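DUF1214 domain-containing protein (Burkholderia cenocepacia, PDB 6ANS) is of unknown function, belongs to the DUF1214 family, and binds a phosphate ion in the crystal, probably from the crystallisation liquor. Local coordinates at residues Asp273-Leu285 with Gly361-His375. Numbering follows the deposited sequence.
With PO4 (phosphate ion), chain E; EDO (1,2-ethanediol), chain H.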
# COMPACT_ATOMS: atom_id res chain seq x y z
N ASP A 273 9.43 16.88 13.29
CA ASP A 273 10.66 16.38 13.86
C ASP A 273 11.33 17.53 14.59
O ASP A 273 11.57 18.57 13.96
CB ASP A 273 11.57 15.82 12.75
CG ASP A 273 12.95 15.33 13.26
OD1 ASP A 273 13.53 15.96 14.16
OD2 ASP A 273 13.46 14.31 12.72
N PRO A 274 11.65 17.40 15.88
CA PRO A 274 12.17 18.56 16.64
C PRO A 274 13.54 19.05 16.20
O PRO A 274 13.96 20.10 16.71
CB PRO A 274 12.22 18.04 18.08
CG PRO A 274 12.33 16.56 17.94
CD PRO A 274 11.48 16.22 16.74
N ASN A 275 14.26 18.34 15.31
CA ASN A 275 15.48 18.87 14.71
C ASN A 275 15.21 19.83 13.57
O ASN A 275 16.15 20.47 13.09
CB ASN A 275 16.38 17.76 14.16
CG ASN A 275 17.08 16.99 15.24
OD1 ASN A 275 17.45 17.56 16.28
ND2 ASN A 275 17.26 15.70 15.02
N ILE A 276 13.97 19.96 13.13
CA ILE A 276 13.65 20.62 11.88
C ILE A 276 13.01 21.97 12.16
O ILE A 276 12.10 22.08 13.00
CB ILE A 276 12.73 19.75 11.01
CG1 ILE A 276 13.37 18.37 10.81
CG2 ILE A 276 12.48 20.45 9.69
CD1 ILE A 276 12.62 17.51 9.81
N TYR A 277 13.49 22.99 11.46
CA TYR A 277 12.88 24.30 11.43
C TYR A 277 12.15 24.45 10.10
O TYR A 277 12.76 24.29 9.04
CB TYR A 277 13.96 25.37 11.61
CG TYR A 277 13.45 26.76 11.90
CD1 TYR A 277 13.14 27.63 10.87
CD2 TYR A 277 13.31 27.22 13.21
CE1 TYR A 277 12.70 28.92 11.12
CE2 TYR A 277 12.86 28.51 13.48
CZ TYR A 277 12.56 29.35 12.43
OH TYR A 277 12.11 30.63 12.66
N TYR A 278 10.85 24.70 10.17
CA TYR A 278 9.96 24.66 9.01
C TYR A 278 9.59 26.06 8.53
O TYR A 278 9.42 26.99 9.32
CB TYR A 278 8.68 23.91 9.32
CG TYR A 278 8.83 22.45 9.72
CD1 TYR A 278 8.70 21.43 8.77
CD2 TYR A 278 9.07 22.08 11.04
CE1 TYR A 278 8.82 20.09 9.12
CE2 TYR A 278 9.19 20.74 11.41
CZ TYR A 278 9.07 19.75 10.44
OH TYR A 278 9.17 18.42 10.78
N TYR A 279 9.43 26.19 7.20
CA TYR A 279 8.74 27.30 6.55
C TYR A 279 7.66 26.72 5.67
O TYR A 279 7.93 25.82 4.85
CB TYR A 279 9.69 28.14 5.69
CG TYR A 279 10.95 28.61 6.38
CD1 TYR A 279 11.15 29.96 6.67
CD2 TYR A 279 11.96 27.72 6.71
CE1 TYR A 279 12.33 30.40 7.30
CE2 TYR A 279 13.13 28.15 7.34
CZ TYR A 279 13.30 29.49 7.63
OH TYR A 279 14.46 29.91 8.23
N HIS A 280 6.43 27.21 5.82
CA HIS A 280 5.29 26.80 5.01
C HIS A 280 4.64 28.02 4.39
O HIS A 280 4.42 29.03 5.07
CB HIS A 280 4.22 26.05 5.84
CG HIS A 280 4.66 24.71 6.37
ND1 HIS A 280 4.86 23.61 5.57
CD2 HIS A 280 4.86 24.29 7.65
CE1 HIS A 280 5.21 22.58 6.31
NE2 HIS A 280 5.22 22.96 7.58
N SER A 281 4.25 27.91 3.12
CA SER A 281 3.47 28.98 2.51
C SER A 281 2.67 28.42 1.35
O SER A 281 2.78 27.24 0.99
CB SER A 281 4.36 30.13 2.05
OG SER A 281 3.60 31.33 1.92
N CYS A 282 1.86 29.29 0.75
CA CYS A 282 1.19 28.99 -0.51
C CYS A 282 1.80 29.86 -1.60
O CYS A 282 2.41 30.90 -1.32
CB CYS A 282 -0.33 29.20 -0.41
SG CYS A 282 -0.86 30.91 -0.23
N TRP A 283 1.65 29.42 -2.84
CA TRP A 283 2.20 30.12 -3.98
C TRP A 283 1.16 30.14 -5.10
O TRP A 283 0.28 29.28 -5.17
CB TRP A 283 3.50 29.48 -4.48
CG TRP A 283 3.34 28.05 -4.89
CD1 TRP A 283 3.48 26.96 -4.10
CD2 TRP A 283 2.97 27.57 -6.18
NE1 TRP A 283 3.24 25.81 -4.83
CE2 TRP A 283 2.93 26.16 -6.11
CE3 TRP A 283 2.69 28.19 -7.40
CZ2 TRP A 283 2.62 25.36 -7.22
CZ3 TRP A 283 2.38 27.39 -8.50
CH2 TRP A 283 2.34 25.99 -8.39
N SER A 284 1.29 31.14 -5.98
CA SER A 284 0.36 31.34 -7.09
C SER A 284 1.12 32.00 -8.23
O SER A 284 1.60 33.12 -8.07
CB SER A 284 -0.82 32.21 -6.64
OG SER A 284 -1.69 32.47 -7.73
N LEU A 285 1.22 31.31 -9.37
CA LEU A 285 2.02 31.80 -10.48
C LEU A 285 1.31 31.58 -11.80
O LEU A 285 0.87 30.46 -12.09
CB LEU A 285 3.39 31.11 -10.53
CG LEU A 285 4.39 31.39 -9.41
CD1 LEU A 285 5.58 30.41 -9.52
CD2 LEU A 285 4.86 32.83 -9.48
N GLY A 361 -0.32 26.37 -5.31
CA GLY A 361 -0.01 25.26 -4.44
C GLY A 361 0.57 25.75 -3.13
O GLY A 361 0.43 26.92 -2.78
N THR A 362 1.21 24.84 -2.41
CA THR A 362 1.94 25.19 -1.20
C THR A 362 3.41 24.81 -1.38
O THR A 362 3.79 24.12 -2.33
CB THR A 362 1.36 24.51 0.04
OG1 THR A 362 1.30 23.09 -0.16
CG2 THR A 362 -0.04 25.05 0.36
N ILE A 363 4.23 25.28 -0.44
CA ILE A 363 5.67 25.14 -0.53
C ILE A 363 6.21 25.04 0.89
O ILE A 363 5.70 25.69 1.81
CB ILE A 363 6.29 26.31 -1.32
CG1 ILE A 363 7.81 26.18 -1.45
CG2 ILE A 363 5.97 27.65 -0.65
CD1 ILE A 363 8.38 27.17 -2.44
N CYS A 364 7.24 24.20 1.07
CA CYS A 364 7.86 23.96 2.38
C CYS A 364 9.38 23.96 2.27
O CYS A 364 9.95 23.28 1.42
CB CYS A 364 7.39 22.62 2.96
SG CYS A 364 8.20 22.12 4.53
N TRP A 365 10.03 24.71 3.17
CA TRP A 365 11.47 24.75 3.30
C TRP A 365 11.84 24.20 4.67
O TRP A 365 11.15 24.48 5.66
CB TRP A 365 11.98 26.19 3.13
CG TRP A 365 13.49 26.33 3.04
CD1 TRP A 365 14.41 26.05 4.02
CD2 TRP A 365 14.24 26.83 1.92
NE1 TRP A 365 15.68 26.33 3.57
CE2 TRP A 365 15.60 26.81 2.29
CE3 TRP A 365 13.89 27.30 0.65
CZ2 TRP A 365 16.61 27.22 1.42
CZ3 TRP A 365 14.90 27.71 -0.21
CH2 TRP A 365 16.25 27.67 0.18
N ARG A 366 12.92 23.41 4.73
CA ARG A 366 13.40 22.83 5.98
C ARG A 366 14.86 23.14 6.19
O ARG A 366 15.68 22.91 5.30
CB ARG A 366 13.24 21.31 6.00
CG ARG A 366 11.82 20.79 6.03
CD ARG A 366 11.87 19.27 5.99
NE ARG A 366 10.56 18.68 5.74
CZ ARG A 366 9.99 18.61 4.54
NH1 ARG A 366 10.61 19.11 3.48
NH2 ARG A 366 8.78 18.06 4.41
N TRP A 367 15.20 23.64 7.38
CA TRP A 367 16.54 23.49 7.94
C TRP A 367 16.51 22.35 8.96
O TRP A 367 15.63 22.32 9.82
CB TRP A 367 17.05 24.76 8.64
CG TRP A 367 17.06 26.02 7.84
CD1 TRP A 367 16.39 27.17 8.12
CD2 TRP A 367 17.81 26.29 6.64
NE1 TRP A 367 16.67 28.13 7.18
CE2 TRP A 367 17.54 27.61 6.26
CE3 TRP A 367 18.69 25.53 5.86
CZ2 TRP A 367 18.10 28.20 5.12
CZ3 TRP A 367 19.25 26.11 4.73
CH2 TRP A 367 18.94 27.43 4.37
N VAL A 368 17.44 21.41 8.84
CA VAL A 368 17.56 20.29 9.77
C VAL A 368 18.88 20.44 10.54
O VAL A 368 19.97 20.39 9.94
CB VAL A 368 17.48 18.94 9.05
CG1 VAL A 368 17.55 17.80 10.06
CG2 VAL A 368 16.19 18.85 8.24
N GLY A 369 18.78 20.64 11.85
CA GLY A 369 19.98 20.75 12.66
C GLY A 369 20.75 22.04 12.47
O GLY A 369 21.98 22.04 12.56
N ALA A 370 20.05 23.14 12.18
CA ALA A 370 20.67 24.45 12.04
C ALA A 370 20.53 25.21 13.35
O ALA A 370 19.42 25.42 13.84
CB ALA A 370 20.02 25.23 10.90
N ALA A 371 21.67 25.66 13.90
CA ALA A 371 21.64 26.46 15.12
C ALA A 371 20.99 27.80 14.87
O ALA A 371 20.21 28.29 15.70
CB ALA A 371 23.06 26.64 15.66
N GLN A 372 21.29 28.43 13.74
CA GLN A 372 20.68 29.72 13.38
C GLN A 372 20.06 29.59 12.00
O GLN A 372 20.78 29.62 10.98
CB GLN A 372 21.71 30.84 13.40
N PRO A 373 18.74 29.49 11.91
CA PRO A 373 18.09 29.45 10.60
C PRO A 373 18.31 30.74 9.83
O PRO A 373 18.47 31.82 10.40
CB PRO A 373 16.61 29.25 10.93
CG PRO A 373 16.60 28.68 12.31
CD PRO A 373 17.78 29.28 13.01
N VAL A 374 18.31 30.61 8.51
CA VAL A 374 18.40 31.73 7.58
C VAL A 374 17.09 31.79 6.81
O VAL A 374 16.67 30.78 6.23
CB VAL A 374 19.61 31.59 6.63
CG1 VAL A 374 19.61 32.69 5.58
CG2 VAL A 374 20.94 31.59 7.44
N HIS A 375 16.44 32.94 6.83
CA HIS A 375 15.06 33.05 6.35
C HIS A 375 15.04 33.41 4.87
O HIS A 375 15.53 34.49 4.51
CB HIS A 375 14.32 34.09 7.17
CG HIS A 375 14.17 33.71 8.61
ND1 HIS A 375 14.18 32.40 9.03
CD2 HIS A 375 14.03 34.47 9.73
CE1 HIS A 375 14.02 32.36 10.35
NE2 HIS A 375 13.92 33.60 10.79
P PO4 E . 8.67 16.34 7.96
O1 PO4 E . 10.00 17.03 7.83
O2 PO4 E . 7.82 16.81 6.82
O3 PO4 E . 8.83 14.84 7.92
O4 PO4 E . 8.09 16.74 9.29
C1 EDO H . 4.49 18.71 9.32
O1 EDO H . 5.57 17.90 8.81
C2 EDO H . 5.01 19.92 10.09
O2 EDO H . 5.46 20.97 9.22
O HOH W 1 16.98 23.39 11.97
O HOH W 2 3.95 23.44 2.77
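Y279 lies alongside W365 and reaches across the strand pair to W367, its CE2 3.5 Å from W367 CD1, with the two ring planes nearly perpendicular (83°). Next to it P373 lies over one face of the Y277 ring: CG sits almost over the ring centre, 3.6 Å from the centroid, a CH-pi contact. Farther along, backbone atoms of G361 cover one face of the W283 indole. On the other face of the sheet, I276 CG2 packs over the centre of the Y278 ring and touches R366 CG.

Y279 has CG anti to its carbonyl carbon (chi1 -51°), which swings the ring over the partner strand, where OH shares a 2.6 Å hydrogen bond with H375 ND1, in the imidazole plane. W367 NE1 gives that hydroxyl a weak hydrogen bond; its shorter one, 2.8 Å, goes to V374 O and pins the loop after the strand. The extended R366 chain carries its guanidinium to the phosphate, NE to O1 (2.7 Å) and NH2 to O2 (2.9 Å). Y111 and R194 also bind this ion, and Q307 holds R366 NH1.

Paired backbone bonds run from Y277-W367 to W283-G361, and G369 N closes the end on N275 O. This is a regular antiparallel pairing, 276-284 forming the edge strand of a four-stranded sheet, with an aromatic cluster on one face and, on the other, a phosphate-holding pocket consistent with an anion site.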